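Local structure of protein translation elongation factor 1A (Methanosarcina mazei, 3WND) at residues I105-L109 with L110-H114. The protein binds GDP and, in its GTP-bound form, cysteinyl-tRNA(Cys), and probably acts in translation as a SelB/EF-Tu-like elongation factor. Numbering follows the deposited sequence.
Sequences IALDL and LGFKH
Leu110 closes the last regular turn of helix 98-109 through its backbone, its N donating to Ala106 O at 2.9 Å. Beyond it the chain turns off the helix: Phe112 N reaches back five residues to Leu107 O (3.0 Å, 162° at the hydrogen), and Gly111 N meets Asp108 O at 3.0 Å from well above the carbonyl plane rather than along a lone pair. Gly111 makes this possible by taking a positive phi of 62°, which a residue without a CB adopts at little cost. Together these features form a Schellman motif, which ends the helix and sends the chain into strand 115-119 of the parallel part of the GTPase-like sheet, as in the alternating helices and strands of a G domain.

The apolar side chains follow the bend. The backbone turn brings Phe112 CB to 3.9 Å from Leu107 CD2, and chi1 of -157°, with CG anti to the backbone N, keeps CG equally near that methyl, the hydrophobic contact that commonly accompanies this motif. Leu107, Leu110 and Phe112 all touch Leu81 of helix 74-83, so large apolar side chains suit this face. CB and CG of Leu110 both lie 3.4 Å from Ala106 O, alongside the carbonyl its own N bonds, while Ala106 turns its methyl to Phe363. Asp108 instead points away from the turn, and its OD1 accepts a hydrogen bond from Val145 N.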
# COMPACT_ATOMS: atom_id res chain seq x y z
N ILE A 105 -10.16 9.19 -3.12
CA ILE A 105 -10.55 8.46 -4.30
C ILE A 105 -9.66 7.22 -4.47
O ILE A 105 -10.19 6.11 -4.77
CB ILE A 105 -10.47 9.39 -5.52
CG1 ILE A 105 -11.72 10.29 -5.51
CG2 ILE A 105 -10.46 8.53 -6.78
CD1 ILE A 105 -11.57 11.50 -6.40
N ALA A 106 -8.38 7.37 -4.23
CA ALA A 106 -7.47 6.20 -4.36
C ALA A 106 -7.80 5.11 -3.38
O ALA A 106 -7.86 3.93 -3.75
CB ALA A 106 -6.01 6.59 -4.18
N LEU A 107 -8.02 5.49 -2.09
CA LEU A 107 -8.33 4.46 -1.10
C LEU A 107 -9.60 3.75 -1.51
O LEU A 107 -9.72 2.51 -1.32
CB LEU A 107 -8.54 5.16 0.25
CG LEU A 107 -7.23 5.69 0.92
CD1 LEU A 107 -7.59 6.65 2.09
CD2 LEU A 107 -6.35 4.50 1.41
N ASP A 108 -10.57 4.52 -2.02
CA ASP A 108 -11.87 3.91 -2.35
C ASP A 108 -11.78 3.02 -3.59
O ASP A 108 -12.33 1.91 -3.59
CB ASP A 108 -12.94 5.03 -2.47
CG ASP A 108 -14.29 4.49 -2.71
OD1 ASP A 108 -14.89 3.83 -1.83
OD2 ASP A 108 -14.80 4.87 -3.78
N LEU A 109 -10.97 3.45 -4.59
CA LEU A 109 -10.77 2.56 -5.74
C LEU A 109 -10.02 1.29 -5.36
O LEU A 109 -10.18 0.27 -6.00
CB LEU A 109 -9.96 3.30 -6.80
CG LEU A 109 -10.70 4.39 -7.52
CD1 LEU A 109 -9.67 5.09 -8.46
CD2 LEU A 109 -11.85 3.91 -8.35
N LEU A 110 -9.13 1.37 -4.34
CA LEU A 110 -8.40 0.18 -3.82
C LEU A 110 -9.26 -0.74 -2.99
O LEU A 110 -8.86 -1.82 -2.59
CB LEU A 110 -7.15 0.64 -3.06
CG LEU A 110 -6.00 1.12 -3.98
CD1 LEU A 110 -4.96 1.92 -3.21
CD2 LEU A 110 -5.36 -0.15 -4.55
N GLY A 111 -10.43 -0.26 -2.61
CA GLY A 111 -11.27 -1.07 -1.61
C GLY A 111 -10.54 -1.21 -0.31
O GLY A 111 -10.67 -2.23 0.33
N PHE A 112 -9.89 -0.13 0.14
CA PHE A 112 -8.98 -0.24 1.23
C PHE A 112 -9.86 -0.25 2.45
O PHE A 112 -10.46 0.77 2.82
CB PHE A 112 -8.01 0.95 1.27
CG PHE A 112 -6.75 0.63 2.01
CD1 PHE A 112 -5.60 0.23 1.32
CD2 PHE A 112 -6.75 0.61 3.41
CE1 PHE A 112 -4.48 -0.13 2.04
CE2 PHE A 112 -5.61 0.22 4.13
CZ PHE A 112 -4.48 -0.12 3.43
N LYS A 113 -9.85 -1.37 3.14
CA LYS A 113 -10.85 -1.54 4.20
C LYS A 113 -10.59 -0.77 5.51
O LYS A 113 -11.47 -0.01 6.04
CB LYS A 113 -11.36 -3.00 4.36
CG LYS A 113 -12.21 -3.54 3.13
CD LYS A 113 -13.62 -2.88 3.07
CE LYS A 113 -14.44 -3.37 1.88
NZ LYS A 113 -14.81 -4.85 1.89
N HIS A 114 -9.35 -0.80 5.96
CA HIS A 114 -9.08 -0.50 7.37
C HIS A 114 -8.29 0.78 7.39
O HIS A 114 -7.22 0.89 6.78
CB HIS A 114 -8.16 -1.60 7.86
CG HIS A 114 -8.81 -2.90 7.92
ND1 HIS A 114 -9.78 -3.15 8.87
CD2 HIS A 114 -8.62 -4.06 7.23
CE1 HIS A 114 -10.21 -4.40 8.75
NE2 HIS A 114 -9.49 -4.99 7.76